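Local coordinates for protein transcriptional repressor PadR (PDB 6JYI) that probably binds DNA as a dimeric transcriptional regulator of the PadR family, at residues E32-F35 / T36-D40; M45-P48 / T49-Q52; F102-R105 / M106-N110; A133-R136 / L137-K141; V144-T147 / F148-I152. All coordinates share one frame; numbering follows the deposited sequence.

Interaction 1: residues E32-F35 / T36-D40; sequences EDVF and THFFD
Phe-35 O, late in helix 24-35, is gripped by two backbone donors. Phe-39 N approaches in the carbonyl plane at 2.7 Å from Phe-35 O, whereas Phe-38 N stands well above that plane, 3.2 Å away from the same oxygen, on a more bent bond. One residue earlier, His-37 N bonds to Val-34 O. His-37 meets the preceding turn with its ring edge: CD2 lies 3.5 Å from Asp-33 O, and a water bridges that oxygen to NE2, while ND1 is taken by Tyr-161 OH. This region follows on from the second helix of a winged helix-turn-helix, the fold of PadR regulators, and it packs here on helix 114-142. Phe-38, with CG swung between its backbone N and carbonyl carbon (chi1 68°), turns its ring back to the helix. Its CE2 touches Val-34 CG1 at 3.6 Å, and its CE1 touches Phe-35 CD2 at 3.6 Å, the two ring planes inclined at 52°. Met-104 of the second subunit packs on both phenylalanines.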
loop_
_atom_site.group_PDB
_atom_site.type_symbol
_atom_site.label_atom_id
_atom_site.label_comp_id
_atom_site.label_asym_id
_atom_site.label_seq_id
_atom_site.Cartn_x
_atom_site.Cartn_y
_atom_site.Cartn_z
ATOM N N GLU A 32 -14.529 1.846 2.841
ATOM C CA GLU A 32 -14.508 1.439 1.450
ATOM C C GLU A 32 -14.255 2.625 0.533
ATOM O O GLU A 32 -13.644 2.469 -0.530
ATOM C CB GLU A 32 -15.838 0.844 1.003
ATOM C CG GLU A 32 -16.353 -0.330 1.775
ATOM C CD GLU A 32 -17.810 -0.654 1.393
ATOM O OE1 GLU A 32 -18.461 0.165 0.688
ATOM O OE2 GLU A 32 -18.302 -1.727 1.809
ATOM N N ASP A 33 -14.780 3.783 0.917
ATOM C CA ASP A 33 -14.751 4.964 0.058
ATOM C C ASP A 33 -13.384 5.660 0.064
ATOM O O ASP A 33 -12.926 6.142 -0.978
ATOM C CB ASP A 33 -15.801 5.997 0.529
ATOM C CG ASP A 33 -17.234 5.668 0.089
ATOM O OD1 ASP A 33 -17.483 4.722 -0.714
ATOM O OD2 ASP A 33 -18.129 6.406 0.571
ATOM N N VAL A 34 -12.772 5.741 1.249
ATOM C CA VAL A 34 -11.616 6.583 1.519
ATOM C C VAL A 34 -10.410 5.727 1.905
ATOM O O VAL A 34 -9.379 5.766 1.223
ATOM C CB VAL A 34 -11.918 7.565 2.676
ATOM C CG1 VAL A 34 -10.673 8.240 3.158
ATOM C CG2 VAL A 34 -12.988 8.577 2.277
ATOM N N PHE A 35 -10.530 4.921 2.960
ATOM C CA PHE A 35 -9.351 4.206 3.500
ATOM C C PHE A 35 -8.819 3.050 2.644
ATOM O O PHE A 35 -7.661 2.668 2.779
ATOM C CB PHE A 35 -9.578 3.765 4.957
ATOM C CG PHE A 35 -9.640 4.892 5.918
ATOM C CD1 PHE A 35 -10.802 5.560 6.160
ATOM C CD2 PHE A 35 -8.528 5.321 6.576
ATOM C CE1 PHE A 35 -10.854 6.622 7.072
ATOM C CE2 PHE A 35 -8.616 6.386 7.461
ATOM C CZ PHE A 35 -9.784 7.017 7.691
ATOM N N THR A 36 -9.629 2.497 1.752
ATOM C CA THR A 36 -9.143 1.522 0.758
ATOM C C THR A 36 -7.951 2.112 -0.060
ATOM O O THR A 36 -7.147 1.365 -0.629
ATOM C CB THR A 36 -10.308 1.066 -0.167
ATOM O OG1 THR A 36 -9.898 0.027 -1.088
ATOM C CG2 THR A 36 -10.809 2.206 -0.952
ATOM N N HIS A 37 -7.838 3.437 -0.116
ATOM C CA HIS A 37 -6.808 4.062 -0.930
ATOM C C HIS A 37 -5.506 4.293 -0.184
ATOM O O HIS A 37 -4.443 4.394 -0.815
ATOM C CB HIS A 37 -7.320 5.359 -1.560
ATOM C CG HIS A 37 -8.453 5.136 -2.511
ATOM N ND1 HIS A 37 -8.280 4.568 -3.759
ATOM C CD2 HIS A 37 -9.779 5.378 -2.388
ATOM C CE1 HIS A 37 -9.450 4.480 -4.367
ATOM N NE2 HIS A 37 -10.378 4.968 -3.559
ATOM N N PHE A 38 -5.561 4.375 1.146
ATOM C CA PHE A 38 -4.336 4.629 1.889
ATOM C C PHE A 38 -4.156 3.868 3.209
ATOM O O PHE A 38 -3.100 3.984 3.824
ATOM C CB PHE A 38 -4.116 6.142 2.053
ATOM C CG PHE A 38 -5.114 6.816 2.940
ATOM C CD1 PHE A 38 -4.994 6.726 4.313
ATOM C CD2 PHE A 38 -6.150 7.587 2.388
ATOM C CE1 PHE A 38 -5.916 7.332 5.150
ATOM C CE2 PHE A 38 -7.065 8.229 3.226
ATOM C CZ PHE A 38 -6.959 8.085 4.591
ATOM N N PHE A 39 -5.152 3.075 3.633
ATOM C CA PHE A 39 -4.975 2.173 4.763
ATOM C C PHE A 39 -5.878 0.955 4.567
ATOM O O PHE A 39 -6.833 0.716 5.320
ATOM C CB PHE A 39 -5.188 2.873 6.128
ATOM C CG PHE A 39 -4.164 2.480 7.183
ATOM C CD1 PHE A 39 -2.948 3.200 7.310
ATOM C CD2 PHE A 39 -4.387 1.382 8.004
ATOM C CE1 PHE A 39 -1.987 2.831 8.252
ATOM C CE2 PHE A 39 -3.448 1.011 8.948
ATOM C CZ PHE A 39 -2.232 1.742 9.076
ATOM N N ASP A 40 -5.547 0.201 3.525
ATOM C CA ASP A 40 -6.297 -0.947 3.086
ATOM C C ASP A 40 -5.742 -2.194 3.743
ATOM O O ASP A 40 -4.617 -2.200 4.258
ATOM C CB ASP A 40 -6.180 -1.068 1.557
ATOM C CG ASP A 40 -7.222 -2.001 0.939
ATOM O OD1 ASP A 40 -8.341 -2.169 1.522
ATOM O OD2 ASP A 40 -6.903 -2.554 -0.130
HETATM O O HOH W 1 -13.238 5.590 -3.448
#

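Interaction 2: residues M45-P48 / T49-Q52; sequences MIYP and TLRQ
From Met-45 to Gln-52 the backbone winds in regular i to i+4 hydrogen bonds: Thr-49 N to Met-45 O, Leu-50 N to Ile-46 O, Arg-51 N to Tyr-47 O and Gln-52 N to Pro-48 O. The first of these acceptors is used twice. Thr-49 OG1 sits beside its own backbone N (chi1 -59°), which brings the hydroxyl back one turn to donate to Met-45 O at 2.8 Å from above the carbonyl plane, while Thr-49 N comes in nearly along the C=O axis at 2.9 Å from that oxygen. Leu-50 supplies the apolar part through one methyl. Its CD1 lies 3.8 Å from Ile-46 CG2, the two side chains being side by side and directed alike, and 3.8 Å from Tyr-47 CD1, whose ring it approaches obliquely. Ile-46 then packs against helix 24-35 and Leu-50 against Val-13 of helix 8-19, whereas Gln-52 NE2 bonds to Glu-56. In a winged helix-turn-helix domain this third helix is probably the one that reads DNA.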
loop_
_atom_site.group_PDB
_atom_site.type_symbol
_atom_site.label_atom_id
_atom_site.label_comp_id
_atom_site.label_asym_id
_atom_site.label_seq_id
_atom_site.Cartn_x
_atom_site.Cartn_y
_atom_site.Cartn_z
HETATM N N MSE A 45 -11.798 -6.755 9.279
HETATM C CA MSE A 45 -11.570 -6.632 10.711
HETATM C C MSE A 45 -12.319 -5.471 11.414
HETATM O O MSE A 45 -12.145 -5.296 12.602
HETATM C CB MSE A 45 -10.063 -6.550 10.983
HETATM C CG MSE A 45 -9.378 -7.934 10.795
HETATM SE SE MSE A 45 -10.191 -9.370 11.938
HETATM C CE MSE A 45 -9.620 -8.538 13.608
ATOM N N ILE A 46 -13.175 -4.732 10.702
ATOM C CA ILE A 46 -13.901 -3.592 11.315
ATOM C C ILE A 46 -14.735 -3.990 12.529
ATOM O O ILE A 46 -14.580 -3.424 13.600
ATOM C CB ILE A 46 -14.768 -2.826 10.262
ATOM C CG1 ILE A 46 -13.857 -2.080 9.301
ATOM C CG2 ILE A 46 -15.719 -1.828 10.918
ATOM C CD1 ILE A 46 -14.611 -1.404 8.154
ATOM N N TYR A 47 -15.632 -4.954 12.393
ATOM C CA TYR A 47 -16.443 -5.344 13.562
ATOM C C TYR A 47 -15.621 -5.969 14.706
ATOM O O TYR A 47 -15.799 -5.578 15.864
ATOM C CB TYR A 47 -17.657 -6.207 13.168
ATOM C CG TYR A 47 -18.759 -5.354 12.600
ATOM C CD1 TYR A 47 -19.401 -4.388 13.390
ATOM C CD2 TYR A 47 -19.150 -5.481 11.273
ATOM C CE1 TYR A 47 -20.409 -3.587 12.877
ATOM C CE2 TYR A 47 -20.158 -4.669 10.750
ATOM C CZ TYR A 47 -20.769 -3.711 11.559
ATOM O OH TYR A 47 -21.757 -2.903 11.053
ATOM N N PRO A 48 -14.706 -6.903 14.390
ATOM C CA PRO A 48 -13.797 -7.402 15.435
ATOM C C PRO A 48 -13.054 -6.294 16.163
ATOM O O PRO A 48 -12.916 -6.346 17.386
ATOM C CB PRO A 48 -12.813 -8.283 14.644
ATOM C CG PRO A 48 -13.712 -8.876 13.545
ATOM C CD PRO A 48 -14.624 -7.722 13.161
ATOM N N THR A 49 -12.598 -5.284 15.428
ATOM C CA THR A 49 -11.898 -4.151 16.032
ATOM C C THR A 49 -12.844 -3.314 16.898
ATOM O O THR A 49 -12.477 -2.911 18.002
ATOM C CB THR A 49 -11.213 -3.266 14.968
ATOM O OG1 THR A 49 -10.281 -4.049 14.245
ATOM C CG2 THR A 49 -10.435 -2.071 15.610
ATOM N N LEU A 50 -14.058 -3.067 16.410
ATOM C CA LEU A 50 -15.056 -2.352 17.184
ATOM C C LEU A 50 -15.352 -3.091 18.499
ATOM O O LEU A 50 -15.339 -2.494 19.580
ATOM C CB LEU A 50 -16.338 -2.163 16.364
ATOM C CG LEU A 50 -16.253 -1.151 15.224
ATOM C CD1 LEU A 50 -17.410 -1.318 14.229
ATOM C CD2 LEU A 50 -16.204 0.253 15.801
ATOM N N ARG A 51 -15.515 -4.405 18.428
ATOM C CA ARG A 51 -15.875 -5.205 19.607
ATOM C C ARG A 51 -14.730 -5.170 20.629
ATOM O O ARG A 51 -14.964 -5.081 21.831
ATOM C CB ARG A 51 -16.207 -6.652 19.200
ATOM C CG ARG A 51 -16.316 -7.666 20.365
ATOM C CD ARG A 51 -17.153 -7.204 21.602
ATOM N NE ARG A 51 -18.455 -6.602 21.293
ATOM C CZ ARG A 51 -19.503 -7.259 20.782
ATOM N NH1 ARG A 51 -19.414 -8.556 20.472
ATOM N NH2 ARG A 51 -20.650 -6.610 20.551
ATOM N N GLN A 52 -13.496 -5.203 20.144
ATOM C CA GLN A 52 -12.337 -5.183 21.033
ATOM C C GLN A 52 -12.201 -3.820 21.730
ATOM O O GLN A 52 -11.934 -3.728 22.951
ATOM C CB GLN A 52 -11.066 -5.511 20.262
ATOM C CG GLN A 52 -9.789 -5.583 21.169
ATOM C CD GLN A 52 -9.941 -6.562 22.315
ATOM O OE1 GLN A 52 -10.547 -7.631 22.159
ATOM N NE2 GLN A 52 -9.390 -6.212 23.489
#

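Interaction 3: residues F102-R105 / M106-N110; sequences FLMR and MYFGN
One face of the Phe-102 ring carries the side chain of Met-106, a selenomethionine, while the ring of Tyr-107 has Phe-108 CE1 in its plane at one edge. Over Phe-102 the CG of Met-106 stands 4.1 Å from the ring centroid, 21° off the normal, in a CH-pi contact. The chain then bends at both chi2 and chi3, carrying SE obliquely past the ring and bringing CE to 3.6 Å from Phe-102 CE1. A second selenomethionine, Met-104, runs alongside Phe-108, with SE 3.5 Å from Phe-108 CE2. Both are Met-aromatic contacts between residues one turn apart on the short helix 101-107 and just beyond it, a region that meets both helix 114-142 of its own chain and the second subunit of the dimer. Backbone bonds from Met-106 N, Tyr-107 N and Phe-108 N run to Phe-102 O, Leu-103 O and Met-104 O, the last 2.9 Å from Phe-108 N, before Phe-108 leaves helical geometry. Tyr-107 meets Phe-35 of the second subunit edge-to-face, and Phe-108 meets Phe-85 of that subunit likewise. Arg-105 is held at NE by Asp-101 and at NH1 by the backbone oxygen of Thr-91 of the second subunit.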
loop_
_atom_site.group_PDB
_atom_site.type_symbol
_atom_site.label_atom_id
_atom_site.label_comp_id
_atom_site.label_asym_id
_atom_site.label_seq_id
_atom_site.Cartn_x
_atom_site.Cartn_y
_atom_site.Cartn_z
ATOM N N PHE A 102 -0.061 -6.513 -9.443
ATOM C CA PHE A 102 0.197 -6.017 -10.794
ATOM C C PHE A 102 1.691 -5.714 -11.090
ATOM O O PHE A 102 2.197 -6.111 -12.131
ATOM C CB PHE A 102 -0.620 -4.764 -11.080
ATOM C CG PHE A 102 -0.217 -4.069 -12.350
ATOM C CD1 PHE A 102 -0.598 -4.576 -13.588
ATOM C CD2 PHE A 102 0.547 -2.899 -12.313
ATOM C CE1 PHE A 102 -0.221 -3.931 -14.764
ATOM C CE2 PHE A 102 0.928 -2.255 -13.481
ATOM C CZ PHE A 102 0.551 -2.775 -14.711
ATOM N N LEU A 103 2.381 -4.997 -10.208
ATOM C CA LEU A 103 3.787 -4.723 -10.449
ATOM C C LEU A 103 4.641 -6.003 -10.424
ATOM O O LEU A 103 5.641 -6.075 -11.136
ATOM C CB LEU A 103 4.341 -3.657 -9.517
ATOM C CG LEU A 103 3.747 -2.253 -9.741
ATOM C CD1 LEU A 103 4.222 -1.244 -8.682
ATOM C CD2 LEU A 103 4.067 -1.762 -11.143
HETATM N N MSE A 104 4.243 -7.002 -9.630
HETATM C CA MSE A 104 4.970 -8.278 -9.603
HETATM C C MSE A 104 4.720 -9.063 -10.893
HETATM O O MSE A 104 5.630 -9.717 -11.401
HETATM C CB MSE A 104 4.530 -9.095 -8.390
HETATM C CG MSE A 104 5.319 -10.345 -8.150
HETATM SE SE MSE A 104 7.191 -9.985 -7.666
HETATM C CE MSE A 104 6.908 -9.154 -5.957
ATOM N N ARG A 105 3.510 -8.955 -11.446
ATOM C CA ARG A 105 3.207 -9.588 -12.747
ATOM C C ARG A 105 4.091 -8.971 -13.826
ATOM O O ARG A 105 4.646 -9.697 -14.660
ATOM C CB ARG A 105 1.754 -9.421 -13.154
ATOM C CG ARG A 105 0.708 -9.962 -12.184
ATOM C CD ARG A 105 0.766 -11.469 -11.935
ATOM N NE ARG A 105 -0.290 -11.826 -10.973
ATOM C CZ ARG A 105 -1.407 -12.502 -11.228
ATOM N NH1 ARG A 105 -1.684 -12.985 -12.442
ATOM N NH2 ARG A 105 -2.269 -12.711 -10.233
HETATM N N MSE A 106 4.232 -7.640 -13.796
HETATM C CA MSE A 106 5.121 -6.968 -14.729
HETATM C C MSE A 106 6.562 -7.423 -14.495
HETATM O O MSE A 106 7.287 -7.690 -15.451
HETATM C CB MSE A 106 5.056 -5.455 -14.617
HETATM C CG MSE A 106 3.716 -4.859 -14.909
HETATM SE SE MSE A 106 3.125 -5.124 -16.729
HETATM C CE MSE A 106 1.777 -6.483 -16.393
ATOM N N TYR A 107 6.961 -7.573 -13.232
ATOM C CA TYR A 107 8.313 -8.027 -12.936
ATOM C C TYR A 107 8.598 -9.423 -13.559
ATOM O O TYR A 107 9.677 -9.671 -14.093
ATOM C CB TYR A 107 8.593 -8.005 -11.430
ATOM C CG TYR A 107 10.031 -8.281 -11.131
ATOM C CD1 TYR A 107 11.007 -7.283 -11.269
ATOM C CD2 TYR A 107 10.446 -9.556 -10.791
ATOM C CE1 TYR A 107 12.364 -7.575 -11.041
ATOM C CE2 TYR A 107 11.760 -9.844 -10.573
ATOM C CZ TYR A 107 12.711 -8.849 -10.666
ATOM O OH TYR A 107 14.018 -9.182 -10.430
ATOM N N PHE A 108 7.605 -10.300 -13.511
ATOM C CA PHE A 108 7.710 -11.630 -14.067
ATOM C C PHE A 108 7.115 -11.685 -15.472
ATOM O O PHE A 108 6.776 -12.768 -15.984
ATOM C CB PHE A 108 6.989 -12.636 -13.161
ATOM C CG PHE A 108 7.617 -12.816 -11.832
ATOM C CD1 PHE A 108 8.983 -12.997 -11.714
ATOM C CD2 PHE A 108 6.836 -12.814 -10.678
ATOM C CE1 PHE A 108 9.572 -13.142 -10.486
ATOM C CE2 PHE A 108 7.415 -12.986 -9.454
ATOM C CZ PHE A 108 8.790 -13.148 -9.349
ATOM N N GLY A 109 7.011 -10.526 -16.119
ATOM C CA GLY A 109 6.349 -10.420 -17.417
ATOM C C GLY A 109 6.939 -11.261 -18.540
ATOM O O GLY A 109 6.251 -11.645 -19.495
ATOM N N ASN A 110 8.215 -11.578 -18.419
ATOM C CA ASN A 110 8.873 -12.352 -19.430
ATOM C C ASN A 110 8.314 -13.781 -19.476
ATOM O O ASN A 110 8.442 -14.469 -20.486
ATOM C CB ASN A 110 10.385 -12.253 -19.225
ATOM C CG ASN A 110 10.903 -10.788 -19.428
ATOM O OD1 ASN A 110 10.719 -10.190 -20.507
ATOM N ND2 ASN A 110 11.526 -10.216 -18.383
#

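Interaction 4: residues A133-R136 / L137-K141; sequences ADLR and LKYEK
Tyr-139 runs along the preceding helical turn from its root to its ring. CB lies 3.7 Å from Arg-136 O, and beyond CG the ring edge comes back to the turn before: CD1 is 3.4 Å from Leu-135 O, close to the ring plane. CE1 then meets Leu-135 CD1 at 3.7 Å, again at the edge, with the leucine and the tyrosine extending in parallel. Leu-135 reaches this place because its CG is anti to the backbone N (chi1 -156°). The tip of the tyrosine, OH, is hydrogen-bonded to Ser-153 OG. In the backbone, Tyr-139 N bonds to Leu-135 O at 3.0 Å and more weakly to Arg-136 O. On another side of the helix the methylenes of Lys-138 lie against the carboxylate of Asp-134, CE being 3.8 Å from Asp-134 OD1, yet NZ remains 4.6 Å from that oxygen, so the opposite charges probably attract without forming a close pair. Lys-138 N does bond to Asp-134 O, in the usual i to i+4 fashion. This part of helix 114-142 packs on two helices, with Leu-135 and Tyr-139 on Leu-154 of helix 148-175, and Tyr-139 on Val-34 and Lys-138 on Asp-33 of helix 24-35.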
loop_
_atom_site.group_PDB
_atom_site.type_symbol
_atom_site.label_atom_id
_atom_site.label_comp_id
_atom_site.label_asym_id
_atom_site.label_seq_id
_atom_site.Cartn_x
_atom_site.Cartn_y
_atom_site.Cartn_z
ATOM N N ALA A 133 -11.531 9.340 -10.262
ATOM C CA ALA A 133 -12.932 9.831 -10.299
ATOM C C ALA A 133 -13.738 9.580 -9.012
ATOM O O ALA A 133 -14.413 10.461 -8.513
ATOM C CB ALA A 133 -13.673 9.225 -11.504
ATOM N N ASP A 134 -13.687 8.378 -8.475
ATOM C CA ASP A 134 -14.456 8.076 -7.268
ATOM C C ASP A 134 -14.072 9.073 -6.141
ATOM O O ASP A 134 -14.906 9.844 -5.646
ATOM C CB ASP A 134 -14.179 6.621 -6.834
ATOM C CG ASP A 134 -15.351 5.985 -6.080
ATOM O OD1 ASP A 134 -16.523 6.088 -6.544
ATOM O OD2 ASP A 134 -15.082 5.369 -5.021
ATOM N N LEU A 135 -12.778 9.106 -5.847
ATOM C CA LEU A 135 -12.228 9.632 -4.607
ATOM C C LEU A 135 -12.638 11.063 -4.297
ATOM O O LEU A 135 -13.012 11.376 -3.184
ATOM C CB LEU A 135 -10.703 9.512 -4.646
ATOM C CG LEU A 135 -9.930 9.470 -3.339
ATOM C CD1 LEU A 135 -10.589 8.505 -2.341
ATOM C CD2 LEU A 135 -8.493 9.080 -3.627
ATOM N N ARG A 136 -12.573 11.918 -5.303
ATOM C CA ARG A 136 -12.908 13.335 -5.142
ATOM C C ARG A 136 -14.332 13.469 -4.529
ATOM O O ARG A 136 -14.547 14.075 -3.473
ATOM C CB ARG A 136 -12.770 14.051 -6.516
ATOM C CG ARG A 136 -11.764 13.320 -7.550
ATOM C CD ARG A 136 -11.426 14.131 -8.838
ATOM N NE ARG A 136 -10.226 14.983 -8.698
ATOM C CZ ARG A 136 -9.302 15.198 -9.647
ATOM N NH1 ARG A 136 -9.378 14.615 -10.843
ATOM N NH2 ARG A 136 -8.262 15.994 -9.390
ATOM N N LEU A 137 -15.284 12.846 -5.186
ATOM C CA LEU A 137 -16.685 12.890 -4.764
ATOM C C LEU A 137 -16.900 12.303 -3.348
ATOM O O LEU A 137 -17.666 12.835 -2.528
ATOM C CB LEU A 137 -17.526 12.153 -5.785
ATOM C CG LEU A 137 -17.994 12.987 -7.000
ATOM C CD1 LEU A 137 -18.997 12.172 -7.788
ATOM C CD2 LEU A 137 -18.593 14.343 -6.599
ATOM N N LYS A 138 -16.184 11.232 -3.048
ATOM C CA LYS A 138 -16.264 10.640 -1.711
ATOM C C LYS A 138 -15.718 11.549 -0.600
ATOM O O LYS A 138 -16.248 11.545 0.494
ATOM C CB LYS A 138 -15.564 9.293 -1.711
ATOM C CG LYS A 138 -16.189 8.278 -2.681
ATOM C CD LYS A 138 -17.685 8.183 -2.531
ATOM C CE LYS A 138 -18.251 6.961 -3.224
ATOM N NZ LYS A 138 -19.709 7.103 -3.319
ATOM N N TYR A 139 -14.678 12.335 -0.868
ATOM C CA TYR A 139 -14.183 13.284 0.155
ATOM C C TYR A 139 -15.197 14.402 0.420
ATOM O O TYR A 139 -15.348 14.843 1.538
ATOM C CB TYR A 139 -12.822 13.874 -0.232
ATOM C CG TYR A 139 -11.623 13.109 0.253
ATOM C CD1 TYR A 139 -11.318 11.858 -0.256
ATOM C CD2 TYR A 139 -10.781 13.643 1.211
ATOM C CE1 TYR A 139 -10.186 11.178 0.154
ATOM C CE2 TYR A 139 -9.653 12.954 1.650
ATOM C CZ TYR A 139 -9.363 11.727 1.110
ATOM O OH TYR A 139 -8.251 11.046 1.534
ATOM N N GLU A 140 -15.933 14.833 -0.603
ATOM C CA GLU A 140 -16.987 15.831 -0.410
ATOM C C GLU A 140 -18.173 15.289 0.410
ATOM O O GLU A 140 -18.839 16.055 1.101
ATOM C CB GLU A 140 -17.464 16.376 -1.770
ATOM C CG GLU A 140 -16.328 17.089 -2.541
ATOM C CD GLU A 140 -16.733 17.590 -3.936
ATOM O OE1 GLU A 140 -17.735 17.105 -4.525
ATOM O OE2 GLU A 140 -15.998 18.478 -4.445
ATOM N N LYS A 141 -18.447 13.987 0.299
ATOM C CA LYS A 141 -19.450 13.307 1.110
ATOM C C LYS A 141 -18.984 13.146 2.575
ATOM O O LYS A 141 -19.712 13.473 3.510
ATOM C CB LYS A 141 -19.766 11.929 0.501
ATOM C CG LYS A 141 -20.753 11.071 1.326
ATOM C CD LYS A 141 -21.083 9.717 0.632
ATOM C CE LYS A 141 -22.081 8.891 1.461
ATOM N NZ LYS A 141 -22.197 7.475 0.992
#

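Interaction 5: residues V144-T147 / F148-I152; sequences VGIT and FVEEI
Ile-146 and Glu-150 lie alongside one another but run opposite ways, so that Ile-146 CG1 rests on the root of the glutamate, 3.7 Å from Glu-150 CB. The glutamate points back toward the loop from the first turn of the helical region, and because its chain is extended beyond CG (chi2 176°) the carboxylate reaches over to the backbone of Thr-147. There Thr-147 N gives OE1 a fairly straight bond of 3.0 Å, with an N-H...O angle of 157°, on the anti side of the carboxylate and slightly out of its plane. A water donates to the same Glu-150 OE1 at 2.6 Å and also to Gly-145 O, tying the loop to the acid a second time. The other oxygen, OE2, makes a salt bridge with Arg-143, which helps fix the rotation of the carboxylate. Ile-146 lies roughly perpendicular to Glu-151, its CD1 being 3.5 Å from Glu-151 OE1. Thr-147 crosses Glu-150 obliquely, with Thr-147 OG1 3.4 Å from Glu-150 CG, and that hydroxyl is bonded to Asn-110 of the second subunit. The backbone joins in as well, with Glu-151 N meeting Thr-147 O at 3.0 Å. A glutamate carboxylate accepting from the backbone N three residues before it is one of the two bonds of a capping box, here at the entrance to helix 148-175.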
loop_
_atom_site.group_PDB
_atom_site.type_symbol
_atom_site.label_atom_id
_atom_site.label_comp_id
_atom_site.label_asym_id
_atom_site.label_seq_id
_atom_site.Cartn_x
_atom_site.Cartn_y
_atom_site.Cartn_z
ATOM N N VAL A 144 -17.221 17.054 4.792
ATOM C CA VAL A 144 -17.851 18.345 4.644
ATOM C C VAL A 144 -17.085 19.214 5.658
ATOM O O VAL A 144 -16.840 18.827 6.823
ATOM C CB VAL A 144 -19.399 18.340 4.872
ATOM C CG1 VAL A 144 -20.023 17.085 4.301
ATOM C CG2 VAL A 144 -19.750 18.498 6.332
ATOM N N GLY A 145 -16.647 20.349 5.197
ATOM C CA GLY A 145 -15.824 21.197 6.011
ATOM C C GLY A 145 -14.371 20.812 5.861
ATOM O O GLY A 145 -13.579 21.146 6.714
ATOM N N ILE A 146 -14.013 20.151 4.759
ATOM C CA ILE A 146 -12.637 19.707 4.562
ATOM C C ILE A 146 -11.635 20.840 4.703
ATOM O O ILE A 146 -11.842 21.950 4.186
ATOM C CB ILE A 146 -12.461 18.979 3.201
ATOM C CG1 ILE A 146 -11.129 18.240 3.200
ATOM C CG2 ILE A 146 -12.617 19.953 2.014
ATOM C CD1 ILE A 146 -10.947 17.283 2.070
ATOM N N THR A 147 -10.554 20.583 5.418
ATOM C CA THR A 147 -9.507 21.586 5.657
ATOM C C THR A 147 -8.265 21.344 4.821
ATOM O O THR A 147 -8.106 20.287 4.228
ATOM C CB THR A 147 -9.024 21.565 7.102
ATOM O OG1 THR A 147 -8.394 20.311 7.371
ATOM C CG2 THR A 147 -10.140 21.766 8.053
ATOM N N PHE A 148 -7.382 22.349 4.783
ATOM C CA PHE A 148 -6.139 22.266 4.036
ATOM C C PHE A 148 -5.399 20.946 4.297
ATOM O O PHE A 148 -5.011 20.271 3.352
ATOM C CB PHE A 148 -5.219 23.454 4.384
ATOM C CG PHE A 148 -3.823 23.324 3.846
ATOM C CD1 PHE A 148 -3.525 23.775 2.571
ATOM C CD2 PHE A 148 -2.822 22.739 4.586
ATOM C CE1 PHE A 148 -2.225 23.645 2.054
ATOM C CE2 PHE A 148 -1.546 22.610 4.077
ATOM C CZ PHE A 148 -1.244 23.058 2.822
ATOM N N VAL A 149 -5.213 20.558 5.558
ATOM C CA VAL A 149 -4.393 19.367 5.845
ATOM C C VAL A 149 -5.112 18.072 5.397
ATOM O O VAL A 149 -4.477 17.158 4.895
ATOM C CB VAL A 149 -3.975 19.270 7.302
ATOM C CG1 VAL A 149 -5.181 19.272 8.218
ATOM C CG2 VAL A 149 -3.074 18.021 7.547
ATOM N N GLU A 150 -6.419 18.009 5.614
ATOM C CA GLU A 150 -7.230 16.858 5.153
ATOM C C GLU A 150 -7.181 16.698 3.643
ATOM O O GLU A 150 -7.204 15.587 3.118
ATOM C CB GLU A 150 -8.676 16.999 5.603
ATOM C CG GLU A 150 -8.829 16.919 7.133
ATOM C CD GLU A 150 -10.253 17.166 7.596
ATOM O OE1 GLU A 150 -10.906 18.056 6.999
ATOM O OE2 GLU A 150 -10.681 16.520 8.601
ATOM N N GLU A 151 -7.127 17.806 2.935
ATOM C CA GLU A 151 -7.061 17.760 1.499
ATOM C C GLU A 151 -5.726 17.151 1.009
ATOM O O GLU A 151 -5.673 16.621 -0.101
ATOM C CB GLU A 151 -7.273 19.169 0.925
ATOM C CG GLU A 151 -7.192 19.282 -0.575
ATOM C CD GLU A 151 -8.499 19.000 -1.301
ATOM O OE1 GLU A 151 -9.560 19.088 -0.651
ATOM O OE2 GLU A 151 -8.444 18.741 -2.547
ATOM N N ILE A 152 -4.650 17.223 1.824
ATOM C CA ILE A 152 -3.359 16.623 1.394
ATOM C C ILE A 152 -3.521 15.125 1.085
ATOM O O ILE A 152 -3.026 14.658 0.057
ATOM C CB ILE A 152 -2.214 16.879 2.400
ATOM C CG1 ILE A 152 -2.015 18.380 2.583
ATOM C CG2 ILE A 152 -0.872 16.172 1.961
ATOM C CD1 ILE A 152 -1.019 18.776 3.680
HETATM O O HOH W 2 -13.025 18.913 8.312
#

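How the interactions relate
Interactions 1 and 3 are buried, whereas 2, 4 and 5 are only partly so. Interactions 1 and 2 lie on, or just beside, successive helices of the probable DNA-binding domain, with centres about 17 Å apart and no direct touch. Interaction 4 joins interaction 1 to interaction 5: Phe-38 CE2 lies 3.5 Å from Tyr-139 OH, and Tyr-139 CD2 lies 3.7 Å from Ile-146 CD1. Interaction 3 stands apart within its own chain but, like 1 and 5, meets the second subunit. Chemistry follows place: aromatic and selenium packing in 3, aromatic packing and backbone turns in 1, a threonine hydroxyl on a helical carbonyl in 2, leucine-tyrosine packing with a loose acid-lysine pair in 4, and carboxylate-to-backbone bonding in 5.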